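Local coordinates for beta-lactamase (PDB 6N36), which probably hydrolyses the beta-lactam ring of antibiotics with the help of zinc ions, as a member of the metallo-beta-lactamase superfamily, at residues L168-V171 with R176-K179; F23-N28 with L221-H226. All coordinates share one frame; numbering follows the deposited sequence.

Contact 1: residues L168-V171 with R176-K179; sequences LFDV and RTYK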
ATOM      1  N   LEU A 168       0.548  -5.805  -8.834  1.00 20.56           N
ATOM      2  CA  LEU A 168      -0.018  -7.089  -9.321  1.00 22.78           C
ATOM      3  C   LEU A 168       1.131  -8.089  -9.378  1.00 22.90           C
ATOM      4  O   LEU A 168       2.231  -7.767  -9.914  1.00 23.74           O
ATOM      5  CB  LEU A 168      -0.560  -6.899 -10.745  1.00 26.19           C
ATOM      6  CG  LEU A 168      -1.937  -6.271 -10.922  1.00 31.25           C
ATOM      7  CD1 LEU A 168      -2.050  -5.797 -12.388  1.00 35.85           C
ATOM      8  CD2 LEU A 168      -3.052  -7.290 -10.684  1.00 33.38           C
ATOM      9  N   PHE A 169       0.862  -9.302  -8.937  1.00 22.10           N
ATOM     10  CA  PHE A 169       1.889 -10.371  -8.963  1.00 23.35           C
ATOM     11  C   PHE A 169       1.217 -11.720  -8.809  1.00 23.33           C
ATOM     12  O   PHE A 169       0.200 -11.893  -8.104  1.00 23.67           O
ATOM     13  CB  PHE A 169       2.963 -10.183  -7.872  1.00 22.16           C
ATOM     14  CG  PHE A 169       2.427  -9.927  -6.482  1.00 21.19           C
ATOM     15  CD1 PHE A 169       2.047  -8.652  -6.119  1.00 19.95           C
ATOM     16  CD2 PHE A 169       2.237 -10.943  -5.578  1.00 20.66           C
ATOM     17  CE1 PHE A 169       1.533  -8.415  -4.865  1.00 20.28           C
ATOM     18  CE2 PHE A 169       1.695 -10.711  -4.325  1.00 20.26           C
ATOM     19  CZ  PHE A 169       1.341  -9.441  -3.975  1.00 20.82           C
ATOM     20  N   ASP A 170       1.878 -12.712  -9.383  1.00 26.04           N
ATOM     21  CA  ASP A 170       1.481 -14.132  -9.242  1.00 28.07           C
ATOM     22  C   ASP A 170       2.192 -14.764  -8.045  1.00 25.94           C
ATOM     23  O   ASP A 170       3.421 -14.536  -7.861  1.00 27.55           O
ATOM     24  CB  ASP A 170       1.816 -14.921 -10.508  1.00 28.92           C
ATOM     25  CG  ASP A 170       0.962 -14.527 -11.703  1.00 34.25           C
ATOM     26  OD1 ASP A 170      -0.082 -13.833 -11.527  1.00 34.03           O
ATOM     27  OD2 ASP A 170       1.338 -14.933 -12.839  1.00 39.39           O
ATOM     28  N   VAL A 171       1.435 -15.514  -7.249  1.00 25.65           N
ATOM     29  CA  VAL A 171       2.002 -16.396  -6.194  1.00 26.03           C
ATOM     30  C   VAL A 171       1.557 -17.839  -6.491  1.00 27.72           C
ATOM     31  O   VAL A 171       0.429 -18.065  -6.945  1.00 27.92           O
ATOM     32  CB  VAL A 171       1.621 -15.981  -4.761  1.00 25.40           C
ATOM     33  CG1 VAL A 171       2.078 -14.559  -4.491  1.00 25.27           C
ATOM     34  CG2 VAL A 171       0.137 -16.110  -4.481  1.00 26.63           C
ATOM     35  N   ARG A 176      -2.161 -24.326  -6.744  1.00 36.97           N
ATOM     36  CA  ARG A 176      -2.360 -23.525  -7.971  1.00 37.66           C
ATOM     37  C   ARG A 176      -1.631 -22.169  -7.882  1.00 35.81           C
ATOM     38  O   ARG A 176      -0.910 -21.928  -6.892  1.00 34.44           O
ATOM     39  CB  ARG A 176      -3.861 -23.312  -8.193  1.00 40.75           C
ATOM     40  CG  ARG A 176      -4.580 -22.629  -7.035  1.00 41.86           C
ATOM     41  CD  ARG A 176      -5.944 -22.091  -7.439  1.00 42.84           C
ATOM     42  NE  ARG A 176      -5.765 -20.974  -8.358  1.00 45.40           N
ATOM     43  CZ  ARG A 176      -6.741 -20.237  -8.886  1.00 47.46           C
ATOM     44  NH1 ARG A 176      -8.005 -20.480  -8.579  1.00 50.51           N
ATOM     45  NH2 ARG A 176      -6.443 -19.249  -9.715  1.00 46.43           N
ATOM     46  N   THR A 177      -1.740 -21.393  -8.959  1.00 35.86           N
ATOM     47  CA  THR A 177      -1.231 -20.012  -9.049  1.00 34.77           C
ATOM     48  C   THR A 177      -2.391 -19.039  -8.809  1.00 33.63           C
ATOM     49  O   THR A 177      -3.519 -19.277  -9.307  1.00 34.47           O
ATOM     50  CB  THR A 177      -0.532 -19.761 -10.388  1.00 38.04           C
ATOM     51  OG1 THR A 177       0.594 -20.645 -10.476  1.00 41.48           O
ATOM     52  CG2 THR A 177      -0.127 -18.305 -10.514  1.00 38.46           C
ATOM     53  N   TYR A 178      -2.131 -17.980  -8.046  1.00 29.34           N
ATOM     54  CA  TYR A 178      -3.107 -16.873  -7.848  1.00 28.85           C
ATOM     55  C   TYR A 178      -2.492 -15.531  -8.273  1.00 27.58           C
ATOM     56  O   TYR A 178      -1.323 -15.217  -7.909  1.00 26.02           O
ATOM     57  CB  TYR A 178      -3.546 -16.734  -6.393  1.00 27.47           C
ATOM     58  CG  TYR A 178      -4.224 -17.925  -5.779  1.00 29.74           C
ATOM     59  CD1 TYR A 178      -3.490 -18.903  -5.135  1.00 30.64           C
ATOM     60  CD2 TYR A 178      -5.608 -18.033  -5.795  1.00 31.64           C
ATOM     61  CE1 TYR A 178      -4.130 -20.006  -4.579  1.00 32.39           C
ATOM     62  CE2 TYR A 178      -6.261 -19.114  -5.237  1.00 34.15           C
ATOM     63  CZ  TYR A 178      -5.518 -20.110  -4.644  1.00 32.85           C
ATOM     64  OH  TYR A 178      -6.188 -21.172  -4.108  1.00 34.32           O
ATOM     65  N   LYS A 179      -3.245 -14.783  -9.059  1.00 26.61           N
ATOM     66  CA  LYS A 179      -2.853 -13.392  -9.397  1.00 26.43           C
ATOM     67  C   LYS A 179      -3.445 -12.475  -8.333  1.00 24.56           C
ATOM     68  O   LYS A 179      -4.669 -12.487  -8.085  1.00 24.33           O
ATOM     69  CB  LYS A 179      -3.355 -12.970 -10.785  1.00 28.54           C
ATOM     70  CG  LYS A 179      -2.780 -11.627 -11.227  1.00 29.35           C
ATOM     71  CD  LYS A 179      -3.103 -11.275 -12.659  1.00 33.40           C
ATOM     72  CE  LYS A 179      -2.457 -12.192 -13.672  1.00 36.49           C
ATOM     73  NZ  LYS A 179      -0.982 -12.093 -13.627  1.00 37.65           N
TER
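Asp170 and Lys179 sit across from each other as an antiparallel non-hydrogen-bonded pair, and their side chains close the gap with a salt bridge of 2.9 Å from OD1 of Asp170 to NZ of Lys179. The carboxylate oxygen is met on its syn side, but 25° out of the carboxylate plane. Lys179 starts with CG anti to its backbone N (chi1 -171°), and its CB and CG already pass OD1 of Asp170 at 3.5 Å. Bends at the third and fourth torsions then bring NZ back to that same oxygen. Beside this pair, the methyl CG2 of Thr177 packs on CB of Asp170 at 3.9 Å.

Val171 and Tyr178 form the next pair, this one hydrogen-bonded. Val171 N donates to Tyr178 O at 2.9 Å, and Tyr178 N donates to Val171 O at 2.8 Å; both bonds are nearly straight. With strand axes 169° apart, the two segments form the end of the beta hairpin 165-172/177-182 within the five-strand sheet of this alpha-beta/beta-alpha fold. On the face carrying Val171, methyl CG2 approaches CB of Tyr178 at 4.2 Å, the two side chains meeting at a slant, while CG1 points to the edge of the Phe169 ring, in its plane. Val171 also reaches Asn28 of the other sheet's hairpin turn.

Tyr178 sends its ring away from Val171, and there the guanidinium of Arg176 lies over one face, offset toward the rim. That group is held by two bonds to a single acceptor: NE and NH2 of Arg176 each donate to Thr177 O at 3.0 Å, with the oxygen close to the guanidinium plane, which fixes the rotation of the group above the ring.

Contact 2: residues F23-N28 with L221-H226; sequences FRIAGN and LWLAPH. With ZN (zinc ion), chain B.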
ATOM      1  N   PHE A  23      -0.203 -13.701   9.227  1.00 21.88           N
ATOM      2  CA  PHE A  23      -0.688 -14.925   8.604  1.00 21.88           C
ATOM      3  C   PHE A  23      -0.302 -14.984   7.137  1.00 22.25           C
ATOM      4  O   PHE A  23      -0.094 -13.950   6.504  1.00 21.69           O
ATOM      5  CB  PHE A  23      -2.198 -15.041   8.785  1.00 22.87           C
ATOM      6  CG  PHE A  23      -3.059 -14.048   8.046  1.00 22.26           C
ATOM      7  CD1 PHE A  23      -3.284 -12.764   8.531  1.00 22.55           C
ATOM      8  CD2 PHE A  23      -3.568 -14.362   6.796  1.00 24.19           C
ATOM      9  CE1 PHE A  23      -4.090 -11.875   7.830  1.00 21.78           C
ATOM     10  CE2 PHE A  23      -4.400 -13.484   6.111  1.00 23.98           C
ATOM     11  CZ  PHE A  23      -4.608 -12.211   6.597  1.00 22.28           C
ATOM     12  N   ARG A  24      -0.290 -16.206   6.632  1.00 21.71           N
ATOM     13  CA  ARG A  24      -0.049 -16.480   5.212  1.00 20.69           C
ATOM     14  C   ARG A  24      -1.349 -16.243   4.446  1.00 22.45           C
ATOM     15  O   ARG A  24      -2.432 -16.817   4.777  1.00 23.80           O
ATOM     16  CB  ARG A  24       0.358 -17.943   5.068  1.00 22.15           C
ATOM     17  CG  ARG A  24       0.742 -18.332   3.662  1.00 22.77           C
ATOM     18  CD  ARG A  24       1.040 -19.837   3.702  1.00 25.13           C
ATOM     19  NE  ARG A  24       1.364 -20.344   2.393  1.00 28.49           N
ATOM     20  CZ  ARG A  24       1.154 -21.590   2.006  1.00 29.00           C
ATOM     21  NH1 ARG A  24       0.444 -22.418   2.753  1.00 29.95           N
ATOM     22  NH2 ARG A  24       1.501 -21.929   0.777  1.00 31.16           N
ATOM     23  N   ILE A  25      -1.287 -15.328   3.480  1.00 21.11           N
ATOM     24  CA  ILE A  25      -2.475 -15.029   2.642  1.00 21.74           C
ATOM     25  C   ILE A  25      -2.606 -16.108   1.572  1.00 23.79           C
ATOM     26  O   ILE A  25      -3.694 -16.720   1.450  1.00 24.83           O
ATOM     27  CB  ILE A  25      -2.324 -13.611   2.051  1.00 21.66           C
ATOM     28  CG1 ILE A  25      -2.287 -12.541   3.146  1.00 20.68           C
ATOM     29  CG2 ILE A  25      -3.438 -13.386   1.031  1.00 23.04           C
ATOM     30  CD1 ILE A  25      -1.764 -11.198   2.670  1.00 20.12           C
ATOM     31  N   ALA A  26      -1.577 -16.254   0.764  1.00 23.52           N
ATOM     32  CA  ALA A  26      -1.595 -17.092  -0.447  1.00 24.14           C
ATOM     33  C   ALA A  26      -0.145 -17.326  -0.833  1.00 23.58           C
ATOM     34  O   ALA A  26       0.582 -16.354  -1.006  1.00 22.69           O
ATOM     35  CB  ALA A  26      -2.354 -16.426  -1.550  1.00 24.61           C
ATOM     36  N   GLY A  27       0.275 -18.583  -0.954  1.00 24.19           N
ATOM     37  CA  GLY A  27       1.646 -18.811  -1.423  1.00 23.63           C
ATOM     38  C   GLY A  27       2.671 -18.195  -0.468  1.00 23.32           C
ATOM     39  O   GLY A  27       2.564 -18.370   0.770  1.00 23.82           O
ATOM     40  N   ASN A  28       3.584 -17.430  -1.058  1.00 22.44           N
ATOM     41  CA  ASN A  28       4.692 -16.719  -0.378  1.00 20.85           C
ATOM     42  C   ASN A  28       4.307 -15.283  -0.002  1.00 20.36           C
ATOM     43  O   ASN A  28       5.218 -14.466   0.218  1.00 21.08           O
ATOM     44  CB  ASN A  28       5.963 -16.788  -1.219  1.00 21.69           C
ATOM     45  CG  ASN A  28       5.825 -16.197  -2.604  1.00 23.69           C
ATOM     46  OD1 ASN A  28       4.798 -16.364  -3.295  1.00 25.73           O
ATOM     47  ND2 ASN A  28       6.857 -15.523  -3.048  1.00 25.04           N
ATOM     48  N   LEU A 221      -7.210 -12.554  -6.444  1.00 25.16           N
ATOM     49  CA  LEU A 221      -7.341 -12.162  -5.025  1.00 24.18           C
ATOM     50  C   LEU A 221      -7.003 -10.664  -4.916  1.00 22.92           C
ATOM     51  O   LEU A 221      -6.158 -10.222  -5.658  1.00 23.09           O
ATOM     52  CB  LEU A 221      -6.363 -12.952  -4.166  1.00 24.32           C
ATOM     53  CG  LEU A 221      -6.337 -14.468  -4.349  1.00 25.40           C
ATOM     54  CD1 LEU A 221      -5.348 -15.065  -3.361  1.00 25.60           C
ATOM     55  CD2 LEU A 221      -7.735 -15.055  -4.153  1.00 26.42           C
ATOM     56  N   TRP A 222      -7.600  -9.970  -3.970  1.00 23.41           N
ATOM     57  CA  TRP A 222      -7.206  -8.553  -3.732  1.00 21.83           C
ATOM     58  C   TRP A 222      -7.146  -8.225  -2.258  1.00 21.79           C
ATOM     59  O   TRP A 222      -7.967  -8.717  -1.513  1.00 22.23           O
ATOM     60  CB  TRP A 222      -8.068  -7.559  -4.515  1.00 22.87           C
ATOM     61  CG  TRP A 222      -9.476  -7.358  -4.029  1.00 23.19           C
ATOM     62  CD1 TRP A 222     -10.553  -8.192  -4.189  1.00 24.31           C
ATOM     63  CD2 TRP A 222      -9.978  -6.195  -3.350  1.00 22.93           C
ATOM     64  NE1 TRP A 222     -11.666  -7.645  -3.599  1.00 24.78           N
ATOM     65  CE2 TRP A 222     -11.353  -6.402  -3.106  1.00 24.28           C
ATOM     66  CE3 TRP A 222      -9.396  -4.983  -2.944  1.00 22.67           C
ATOM     67  CZ2 TRP A 222     -12.152  -5.459  -2.461  1.00 24.23           C
ATOM     68  CZ3 TRP A 222     -10.201  -4.043  -2.349  1.00 23.00           C
ATOM     69  CH2 TRP A 222     -11.551  -4.290  -2.088  1.00 23.11           C
ATOM     70  N   LEU A 223      -6.261  -7.283  -1.944  1.00 20.80           N
ATOM     71  CA  LEU A 223      -6.175  -6.685  -0.595  1.00 20.47           C
ATOM     72  C   LEU A 223      -5.848  -5.213  -0.823  1.00 20.00           C
ATOM     73  O   LEU A 223      -5.610  -4.799  -1.935  1.00 20.13           O
ATOM     74  CB  LEU A 223      -5.131  -7.378   0.286  1.00 22.01           C
ATOM     75  CG  LEU A 223      -5.405  -8.869   0.598  1.00 22.32           C
ATOM     76  CD1 LEU A 223      -4.802  -9.743  -0.469  1.00 24.84           C
ATOM     77  CD2 LEU A 223      -4.858  -9.255   1.942  1.00 23.96           C
ATOM     78  N   ALA A 224      -5.915  -4.448   0.235  1.00 19.21           N
ATOM     79  CA  ALA A 224      -5.737  -2.987   0.161  1.00 19.44           C
ATOM     80  C   ALA A 224      -5.056  -2.506   1.440  1.00 19.57           C
ATOM     81  O   ALA A 224      -4.869  -3.268   2.371  1.00 20.34           O
ATOM     82  CB  ALA A 224      -7.094  -2.332  -0.027  1.00 20.03           C
ATOM     83  N   PRO A 225      -4.657  -1.219   1.482  1.00 19.43           N
ATOM     84  CA  PRO A 225      -3.865  -0.713   2.583  1.00 19.27           C
ATOM     85  C   PRO A 225      -4.631  -0.542   3.892  1.00 18.92           C
ATOM     86  O   PRO A 225      -3.963  -0.418   4.885  1.00 20.31           O
ATOM     87  CB  PRO A 225      -3.375   0.647   2.080  1.00 21.33           C
ATOM     88  CG  PRO A 225      -3.368   0.523   0.590  1.00 21.09           C
ATOM     89  CD  PRO A 225      -4.597  -0.308   0.306  1.00 20.77           C
ATOM     90  N   HIS A 226      -5.958  -0.451   3.846  1.00 18.06           N
ATOM     91  CA  HIS A 226      -6.790  -0.321   5.050  1.00 19.46           C
ATOM     92  C   HIS A 226      -7.747  -1.504   5.091  1.00 21.14           C
ATOM     93  O   HIS A 226      -8.446  -1.750   4.105  1.00 21.29           O
ATOM     94  CB  HIS A 226      -7.541   1.005   5.060  1.00 19.48           C
ATOM     95  CG  HIS A 226      -6.659   2.173   5.313  1.00 20.02           C
ATOM     96  ND1 HIS A 226      -6.264   2.558   6.610  1.00 21.17           N
ATOM     97  CD2 HIS A 226      -6.033   3.003   4.452  1.00 19.99           C
ATOM     98  CE1 HIS A 226      -5.479   3.616   6.511  1.00 20.40           C
ATOM     99  NE2 HIS A 226      -5.305   3.907   5.221  1.00 19.32           N
TER
HETATM  100 ZN    ZN B 501      -4.009   5.397   4.589  0.90 22.01          ZN
HETATM  101  O   HOH W   1      -4.900   6.092   2.917  1.00 27.52           O
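Ile25 and Ala26 meet Leu223 and Leu221 through aliphatic carbon alone; the flat groups of the two segments all lie to the flanks. The guanidinium of Arg24 has Gly27 at its edge, in plane, where NE donates to Gly27 O at 2.8 Å in a nearly straight bond. Arg24 also makes a cation-pi contact with Tyr242, and the Phe23 ring stacks with His236.

In the centre, Ile25 and Leu223 reach toward each other tip to tip, with CD1 of Ile25 3.7 Å from CD2 of Leu223. The extended second torsion of Ile25 (chi2 164°) carries CD1 out to that meeting, while its branch CG2 stays farther back, 4.2 Å from CD1 of Leu223. Ala26 offers only CB, and Leu221 supplies the length, its CD1 lying 3.8 Å from CB of Ala26. Ile25 and Ala26 form a classic beta bulge opposite Leu29, which is consistent with both neighbours pointing toward strand 221-223; on that strand, Leu221 and Leu223 share a face by ordinary alternation. All four side chains are buried and point across, and the strands are outer strands of different sheets, which places the contact in the apolar layer between the two sheets of the metallo-beta-lactamase sandwich.

Beyond Leu223 the chain runs on through Pro225 to His226, whose NE2 binds the zinc ion at 2.1 Å. A water, Asp87 and His88 complete the site, the His88 ring standing at about 85° to that of His226, while ND1 of His226 is hydrogen-bonded to the second-shell residue Asp36, which orients the ring. The chemistry is thus divided: dispersion contacts between buried methyl groups join the sheets, and directional bonds to zinc and to a second-shell carboxylate set the histidine beyond them.

How the contacts relate
The centres of contact 1 and contact 2 lie about 11 Å apart, on the same side of the chain's centre. In sequence, both segments of contact 1 fall between 23-28 and 221-226. Strands 177-182 and 221-223 are parallel neighbours in the five-strand sheet, joined by a probable hydrogen bond between Lys179 O and Leu221 N at 3.0 Å; CD2 of Tyr178 packs on CD1 of Leu221 at 3.8 Å. From strand 23-26 of the other sheet, Ala26 packs on Val171. Contact 1 therefore builds a hairpin within one sheet, and contact 2 connects that sheet to its partner, on the strand that leads to zinc ligand His226.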